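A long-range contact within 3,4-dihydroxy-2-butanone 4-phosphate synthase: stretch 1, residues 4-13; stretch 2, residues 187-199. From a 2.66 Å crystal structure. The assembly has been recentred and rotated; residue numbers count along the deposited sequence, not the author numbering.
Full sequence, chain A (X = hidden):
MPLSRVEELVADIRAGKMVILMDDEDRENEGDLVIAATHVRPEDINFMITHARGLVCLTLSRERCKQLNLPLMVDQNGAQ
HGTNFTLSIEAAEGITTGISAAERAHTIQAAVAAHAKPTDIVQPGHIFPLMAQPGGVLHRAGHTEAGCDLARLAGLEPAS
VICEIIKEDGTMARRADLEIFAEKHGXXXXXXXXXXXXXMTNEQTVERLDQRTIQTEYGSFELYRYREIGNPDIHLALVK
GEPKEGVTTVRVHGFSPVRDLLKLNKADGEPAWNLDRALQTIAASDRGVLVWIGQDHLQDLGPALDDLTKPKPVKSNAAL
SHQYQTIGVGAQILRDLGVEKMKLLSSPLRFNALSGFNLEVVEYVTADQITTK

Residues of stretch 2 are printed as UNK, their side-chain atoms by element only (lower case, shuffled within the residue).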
ATOM      1  N   SER A   4      31.267 -13.024 -15.610  1.00 56.36           N
ATOM      2  CA  SER A   4      30.609 -11.725 -15.676  1.00 52.80           C
ATOM      3  C   SER A   4      29.332 -11.799 -16.510  1.00 51.83           C
ATOM      4  O   SER A   4      28.605 -10.814 -16.635  1.00 57.44           O
ATOM      5  CB  SER A   4      31.562 -10.678 -16.258  1.00 50.58           C
ATOM      6  OG  SER A   4      31.101  -9.366 -15.993  1.00 39.41           O
ATOM      7  N   ARG A   5      29.038 -12.987 -17.034  1.00 45.14           N
ATOM      8  CA  ARG A   5      28.070 -13.162 -18.110  1.00 47.71           C
ATOM      9  C   ARG A   5      26.999 -14.145 -17.661  1.00 51.25           C
ATOM     10  O   ARG A   5      27.319 -15.234 -17.174  1.00 60.84           O
ATOM     11  CB  ARG A   5      28.758 -13.656 -19.386  1.00 56.80           C
ATOM     12  CG  ARG A   5      27.809 -14.084 -20.497  1.00 60.60           C
ATOM     13  CD  ARG A   5      27.807 -15.597 -20.676  1.00 74.96           C
ATOM     14  NE  ARG A   5      27.488 -15.991 -22.046  1.00 66.80           N
ATOM     15  CZ  ARG A   5      28.389 -16.163 -23.009  1.00 81.18           C
ATOM     16  NH1 ARG A   5      29.650 -15.791 -22.820  1.00 75.34           N
ATOM     17  NH2 ARG A   5      28.001 -16.580 -24.208  1.00100.98           N
ATOM     18  N   VAL A   6      25.732 -13.765 -17.847  1.00 53.89           N
ATOM     19  CA  VAL A   6      24.644 -14.410 -17.117  1.00 59.49           C
ATOM     20  C   VAL A   6      24.622 -15.906 -17.404  1.00 58.25           C
ATOM     21  O   VAL A   6      24.292 -16.716 -16.529  1.00 58.17           O
ATOM     22  CB  VAL A   6      23.299 -13.750 -17.471  1.00 43.33           C
ATOM     23  CG1 VAL A   6      22.141 -14.556 -16.900  1.00 35.56           C
ATOM     24  CG2 VAL A   6      23.259 -12.321 -16.959  1.00 54.07           C
ATOM     25  N   GLU A   7      24.906 -16.294 -18.649  1.00 55.79           N
ATOM     26  CA  GLU A   7      24.756 -17.692 -19.035  1.00 52.97           C
ATOM     27  C   GLU A   7      25.773 -18.580 -18.331  1.00 56.20           C
ATOM     28  O   GLU A   7      25.451 -19.715 -17.961  1.00 49.71           O
ATOM     29  CB  GLU A   7      24.884 -17.837 -20.551  1.00 71.46           C
ATOM     30  CG  GLU A   7      23.772 -17.159 -21.334  1.00 76.90           C
ATOM     31  CD  GLU A   7      24.168 -15.784 -21.838  1.00 62.11           C
ATOM     32  OE1 GLU A   7      24.206 -15.595 -23.072  1.00 59.79           O
ATOM     33  OE2 GLU A   7      24.314 -14.864 -21.004  1.00 55.84           O
ATOM     34  N   GLU A   8      26.971 -18.057 -18.058  1.00 52.89           N
ATOM     35  CA  GLU A   8      27.924 -18.792 -17.233  1.00 50.66           C
ATOM     36  C   GLU A   8      27.465 -18.846 -15.783  1.00 47.88           C
ATOM     37  O   GLU A   8      27.693 -19.847 -15.092  1.00 55.48           O
ATOM     38  CB  GLU A   8      29.307 -18.150 -17.327  1.00 58.05           C
ATOM     39  CG  GLU A   8      29.893 -18.128 -18.726  1.00 57.68           C
ATOM     40  CD  GLU A   8      31.099 -17.214 -18.833  1.00 69.97           C
ATOM     41  OE1 GLU A   8      31.016 -16.059 -18.363  1.00 53.33           O
ATOM     42  OE2 GLU A   8      32.155 -17.680 -19.308  1.00 68.87           O
ATOM     43  N   LEU A   9      26.937 -17.734 -15.269  1.00 48.08           N
ATOM     44  CA  LEU A   9      26.419 -17.721 -13.907  1.00 48.24           C
ATOM     45  C   LEU A   9      25.367 -18.805 -13.705  1.00 46.05           C
ATOM     46  O   LEU A   9      25.418 -19.551 -12.720  1.00 64.86           O
ATOM     47  CB  LEU A   9      25.839 -16.345 -13.585  1.00 42.65           C
ATOM     48  CG  LEU A   9      26.772 -15.158 -13.837  1.00 36.68           C
ATOM     49  CD1 LEU A   9      26.056 -13.845 -13.554  1.00 56.48           C
ATOM     50  CD2 LEU A   9      28.033 -15.276 -12.998  1.00 27.23           C
ATOM     51  N   VAL A  10      24.471 -18.979 -14.678  1.00 32.35           N
ATOM     52  CA  VAL A  10      23.503 -20.069 -14.606  1.00 39.92           C
ATOM     53  C   VAL A  10      24.213 -21.417 -14.671  1.00 39.05           C
ATOM     54  O   VAL A  10      23.809 -22.378 -14.008  1.00 39.87           O
ATOM     55  CB  VAL A  10      22.453 -19.932 -15.723  1.00 34.46           C
ATOM     56  CG1 VAL A  10      21.460 -21.080 -15.666  1.00 37.08           C
ATOM     57  CG2 VAL A  10      21.730 -18.597 -15.619  1.00 33.52           C
ATOM     58  N   ALA A  11      25.299 -21.502 -15.445  1.00 35.40           N
ATOM     59  CA  ALA A  11      25.941 -22.794 -15.667  1.00 40.95           C
ATOM     60  C   ALA A  11      26.710 -23.247 -14.434  1.00 39.20           C
ATOM     61  O   ALA A  11      26.731 -24.441 -14.111  1.00 36.20           O
ATOM     62  CB  ALA A  11      26.870 -22.713 -16.878  1.00 42.38           C
ATOM     63  N   ASP A  12      27.346 -22.310 -13.728  1.00 43.38           N
ATOM     64  CA  ASP A  12      28.058 -22.662 -12.505  1.00 39.54           C
ATOM     65  C   ASP A  12      27.092 -23.094 -11.410  1.00 41.34           C
ATOM     66  O   ASP A  12      27.351 -24.069 -10.696  1.00 50.72           O
ATOM     67  CB  ASP A  12      28.904 -21.481 -12.037  1.00 43.94           C
ATOM     68  CG  ASP A  12      30.261 -21.441 -12.708  1.00 42.61           C
ATOM     69  OD1 ASP A  12      31.174 -20.795 -12.159  1.00 46.08           O
ATOM     70  OD2 ASP A  12      30.445 -22.157 -13.715  1.00 46.69           O
ATOM     71  N   ILE A  13      25.921 -22.459 -11.346  1.00 38.71           N
ATOM     72  CA  ILE A  13      24.903 -22.882 -10.392  1.00 41.66           C
ATOM     73  C   ILE A  13      24.451 -24.302 -10.706  1.00 42.23           C
ATOM     74  O   ILE A  13      24.387 -25.159  -9.817  1.00 40.96           O
ATOM     75  CB  ILE A  13      23.721 -21.895 -10.404  1.00 39.73           C
ATOM     76  CG1 ILE A  13      24.143 -20.549  -9.806  1.00 32.74           C
ATOM     77  CG2 ILE A  13      22.534 -22.471  -9.648  1.00 52.47           C
ATOM     78  CD1 ILE A  13      24.401 -20.577  -8.305  1.00 34.26           C
ATOM     79  N   UNK A 187      35.721 -17.667  -8.846  1.00 47.18           N
ATOM     80  CA  UNK A 187      34.275 -17.586  -8.980  1.00 44.88           C
ATOM     81  C   UNK A 187      33.905 -16.507  -9.989  1.00 41.28           C
ATOM     82  O   UNK A 187      34.545 -15.453 -10.053  1.00 50.26           O
ATOM     83  c   UNK A 187      33.615 -17.281  -7.634  1.00 41.66           C
ATOM     84  c   UNK A 187      33.407 -17.708  -5.176  1.00 41.21           C
ATOM     85  c   UNK A 187      33.998 -18.212  -6.483  1.00 42.62           C
ATOM     86  c   UNK A 187      33.548 -19.637  -6.770  1.00 44.80           C
ATOM     87  N   UNK A 188      32.811 -16.732 -10.706  1.00 36.46           N
ATOM     88  CA  UNK A 188      32.263 -15.692 -11.563  1.00 45.70           C
ATOM     89  C   UNK A 188      31.317 -14.796 -10.768  1.00 42.15           C
ATOM     90  O   UNK A 188      30.741 -15.198  -9.754  1.00 41.12           O
ATOM     91  c   UNK A 188      33.107 -19.170 -14.747  1.00 67.21           C
ATOM     92  c   UNK A 188      32.410 -16.947 -13.798  1.00 49.67           C
ATOM     93  n   UNK A 188      33.503 -20.564 -14.402  1.00 68.77           N
ATOM     94  c   UNK A 188      32.560 -18.436 -13.535  1.00 62.29           C
ATOM     95  c   UNK A 188      31.517 -16.296 -12.754  1.00 40.07           C
ATOM     96  N   UNK A 189      31.096 -13.598 -11.302  1.00 41.48           N
ATOM     97  CA  UNK A 189      30.399 -12.532 -10.597  1.00 40.95           C
ATOM     98  C   UNK A 189      29.362 -11.938 -11.538  1.00 37.96           C
ATOM     99  O   UNK A 189      29.458 -12.081 -12.759  1.00 45.55           O
ATOM    100  c   UNK A 189      30.655 -10.407  -9.250  1.00 35.31           C
ATOM    101  c   UNK A 189      31.550  -9.721  -8.244  1.00 40.25           C
ATOM    102  c   UNK A 189      31.383 -11.451 -10.095  1.00 39.03           C
ATOM    103  c   UNK A 189      32.103 -10.793 -11.268  1.00 57.28           C
ATOM    104  N   UNK A 190      28.310 -11.363 -10.961  1.00 39.70           N
ATOM    105  CA  UNK A 190      27.136 -11.017 -11.740  1.00 35.25           C
ATOM    106  C   UNK A 190      26.382  -9.851 -11.139  1.00 28.75           C
ATOM    107  O   UNK A 190      26.340  -9.673  -9.918  1.00 34.81           O
ATOM    108  N   UNK A 191      25.613  -9.197 -12.005  1.00 43.60           N
ATOM    109  CA  UNK A 191      24.711  -8.117 -11.628  1.00 43.25           C
ATOM    110  C   UNK A 191      23.274  -8.611 -11.689  1.00 41.19           C
ATOM    111  O   UNK A 191      22.861  -9.203 -12.692  1.00 44.92           O
ATOM    112  o   UNK A 191      26.263  -6.495 -12.538  1.00 59.26           O
ATOM    113  c   UNK A 191      24.008  -5.761 -12.110  1.00 55.37           C
ATOM    114  c   UNK A 191      24.892  -6.912 -12.553  1.00 42.95           C
ATOM    115  N   UNK A 192      22.494  -8.315 -10.646  1.00 47.61           N
ATOM    116  CA  UNK A 192      21.081  -8.681 -10.663  1.00 45.37           C
ATOM    117  C   UNK A 192      20.365  -7.985 -11.814  1.00 37.11           C
ATOM    118  O   UNK A 192      19.544  -8.595 -12.510  1.00 40.07           O
ATOM    119  c   UNK A 192      20.421  -8.343  -9.312  1.00 41.58           C
ATOM    120  c   UNK A 192      18.907  -8.519  -9.395  1.00 40.89           C
ATOM    121  c   UNK A 192      20.540  -8.810  -6.806  1.00 36.41           C
ATOM    122  c   UNK A 192      20.987  -9.223  -8.197  1.00 40.94           C
ATOM    123  N   UNK A 193      20.754  -6.742 -12.111  1.00 35.87           N
ATOM    124  CA  UNK A 193      20.224  -6.066 -13.291  1.00 35.24           C
ATOM    125  C   UNK A 193      20.573  -6.823 -14.567  1.00 45.86           C
ATOM    126  O   UNK A 193      19.742  -6.936 -15.476  1.00 39.10           O
ATOM    127  c   UNK A 193      20.749  -4.632 -13.361  1.00 32.11           C
ATOM    128  N   UNK A 194      21.792  -7.360 -14.651  1.00 47.08           N
ATOM    129  CA  UNK A 194      22.148  -8.189 -15.797  1.00 41.25           C
ATOM    130  C   UNK A 194      21.278  -9.436 -15.872  1.00 39.48           C
ATOM    131  O   UNK A 194      21.034  -9.958 -16.966  1.00 46.46           O
ATOM    132  o   UNK A 194      24.153  -6.284 -16.064  1.00 66.44           O
ATOM    133  c   UNK A 194      23.625  -8.580 -15.728  1.00 48.82           C
ATOM    134  c   UNK A 194      24.545  -7.464 -16.184  1.00 66.91           C
ATOM    135  o   UNK A 194      25.683  -7.762 -16.605  1.00 64.27           O
ATOM    136  N   UNK A 195      20.802  -9.929 -14.727  1.00 41.04           N
ATOM    137  CA  UNK A 195      19.856 -11.038 -14.733  1.00 34.87           C
ATOM    138  C   UNK A 195      18.450 -10.580 -15.103  1.00 32.76           C
ATOM    139  O   UNK A 195      17.715 -11.312 -15.775  1.00 31.67           O
ATOM    140  c   UNK A 195      19.014 -13.556 -11.866  1.00 38.94           C
ATOM    141  c   UNK A 195      19.847 -11.727 -13.368  1.00 31.55           C
ATOM    142  c   UNK A 195      19.075 -13.047 -13.301  1.00 42.02           C
ATOM    143  c   UNK A 195      19.698 -14.092 -14.216  1.00 36.69           C
ATOM    144  N   UNK A 196      18.032  -9.405 -14.618  1.00 35.83           N
ATOM    145  CA  UNK A 196      16.779  -8.812 -15.081  1.00 32.47           C
ATOM    146  C   UNK A 196      16.737  -8.813 -16.603  1.00 42.22           C
ATOM    147  O   UNK A 196      15.786  -9.304 -17.223  1.00 44.09           O
ATOM    148  c   UNK A 196      15.459  -6.680 -15.225  1.00 31.55           C
ATOM    149  c   UNK A 196      16.447  -6.092 -12.337  1.00 33.72           C
ATOM    150  c   UNK A 196      16.613  -7.387 -14.526  1.00 24.50           C
ATOM    151  c   UNK A 196      16.361  -7.429 -13.022  1.00 30.92           C
ATOM    152  N   UNK A 197      17.752  -8.212 -17.224  1.00 39.86           N
ATOM    153  CA  UNK A 197      17.737  -8.042 -18.671  1.00 32.08           C
ATOM    154  C   UNK A 197      17.784  -9.382 -19.391  1.00 33.28           C
ATOM    155  O   UNK A 197      17.087  -9.568 -20.393  1.00 35.05           O
ATOM    156  n   UNK A 197      19.354  -6.570 -22.692  1.00 44.10           N
ATOM    157  c   UNK A 197      18.925  -6.838 -20.556  1.00 41.98           C
ATOM    158  n   UNK A 197      17.931  -6.097 -21.161  1.00 45.95           N
ATOM    159  c   UNK A 197      18.197  -5.981 -22.450  1.00 55.14           C
ATOM    160  c   UNK A 197      19.818  -7.135 -21.529  1.00 40.49           C
ATOM    161  c   UNK A 197      18.914  -7.167 -19.098  1.00 48.48           C
ATOM    162  N   UNK A 198      18.480 -10.366 -18.821  1.00 31.15           N
ATOM    163  CA  UNK A 198      18.483 -11.699 -19.413  1.00 35.11           C
ATOM    164  C   UNK A 198      17.075 -12.280 -19.449  1.00 38.17           C
ATOM    165  O   UNK A 198      16.607 -12.741 -20.497  1.00 42.42           O
ATOM    166  c   UNK A 198      18.646 -15.010 -18.774  1.00 37.21           C
ATOM    167  c   UNK A 198      19.511 -14.013 -19.199  1.00 36.30           C
ATOM    168  c   UNK A 198      20.547 -15.610 -20.676  1.00 44.34           C
ATOM    169  c   UNK A 198      19.425 -12.616 -18.633  1.00 43.81           C
ATOM    170  o   UNK A 198      19.670 -17.812 -20.858  1.00 57.71           O
ATOM    171  c   UNK A 198      18.690 -16.274 -19.324  1.00 46.59           C
ATOM    172  c   UNK A 198      20.497 -14.351 -20.115  1.00 41.07           C
ATOM    173  c   UNK A 198      19.633 -16.563 -20.285  1.00 38.45           C
ATOM    174  N   UNK A 199      16.389 -12.278 -18.304  1.00 42.05           N
ATOM    175  CA  UNK A 199      15.036 -12.820 -18.246  1.00 41.59           C
ATOM    176  C   UNK A 199      14.116 -12.110 -19.231  1.00 36.78           C
ATOM    177  O   UNK A 199      13.230 -12.734 -19.824  1.00 37.65           O
ATOM    178  n   UNK A 199      10.884 -15.177 -14.501  1.00 37.56           N
ATOM    179  c   UNK A 199      14.485 -12.701 -16.825  1.00 39.68           C
ATOM    180  c   UNK A 199      15.172 -13.602 -15.811  1.00 33.40           C
ATOM    181  c   UNK A 199      14.297 -13.834 -14.586  1.00 32.82           C
ATOM    182  n   UNK A 199      13.019 -14.449 -14.935  1.00 37.05           N
ATOM    183  n   UNK A 199      12.178 -14.356 -12.794  1.00 48.37           N
ATOM    184  c   UNK A 199      12.044 -14.701 -14.068  1.00 33.52           C
TER
HETATM  185  O   HOH W   1      27.659  -8.052 -18.500  1.00 38.35           O
HETATM  186  O   HOH W   2      31.793 -19.111 -10.313  1.00 41.88           O

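Position 187 carries four carbons forked at the second, and none comes within contact distance of stretch 1; it is Leu187. Position 188 bears four carbons in a row ending in a nitrogen, an unbranched chain whose first carbon lies against Leu9 and whose far end reaches the carboxylate of Asp12. This is Lys188. Its NZ lies 3.2 Å from Asp12 OD1, a salt bridge whose hydrogen bond is weak, while its CB packs 3.6 Å from Leu9 CD2. A water accepts from Lys188 N (2.6 Å) and lies 2.6 Å from Asp12 OD1, so backbone and side chain both reach the same carboxylate oxygen.

At 189 the four carbons fork at the first, one arm being two carbons long: Ile189. Its CA-to-CB bond points away from stretch 1, and the contact falls to its backbone, with Ser4 CA 3.2 Å from Ile189 O in a CA-H...O contact. Position 190 has no side-chain atoms, hence Gly190. Leu9 CD1 sits 3.5 Å from Gly190 CA; an ideal CB here would lie 2.3 Å from that same Leu9 CD1, so the methyl occupies space that the bare backbone leaves free.

Position 191, one carbon carrying an oxygen and a carbon, is Thr191; it occupies the N-cap position, but its side chain makes no capping bond. Position 192 repeats the four-carbon pattern forked at the first, and 193 has a single carbon; these are Ile192 and Ala193, both out of reach of stretch 1.

At 194 two carbons end in two oxygens, giving Asp194. Val6 CG2 approaches Asp194 O to 3.2 Å, and a water donates to Asp194 OD2 (2.8 Å) and, weakly, to Ser4 O (3.5 Å). Position 195, four carbons forked at the second, is Leu195, whose CD1 meets Val6 CG1 at 3.7 Å. Position 196, four carbons forked at the first, and 197, one carbon and a five-membered ring with two nitrogens, make no contact: Ile196 and His197.

Position 198 has one carbon and a six-carbon ring bearing an oxygen, with Val6 over one face. It is Tyr198: Val6 CG1 lies 3.9 Å from the centroid of the Tyr198 ring, a CH-pi contact, and Glu7 CG is 3.6 Å from Tyr198 CE1. Position 199, three carbons, a nitrogen and a carbon with two more nitrogens, is Arg199, bonded elsewhere in the structure.

The contact thus joins an apolar centre, Val6 against Leu195 and Tyr198, to Leu9 packed on the strand, with the Asp12-Lys188 salt bridge farther along the first helix.

Stretch 2 187-199: LKIGTIADLIHYR
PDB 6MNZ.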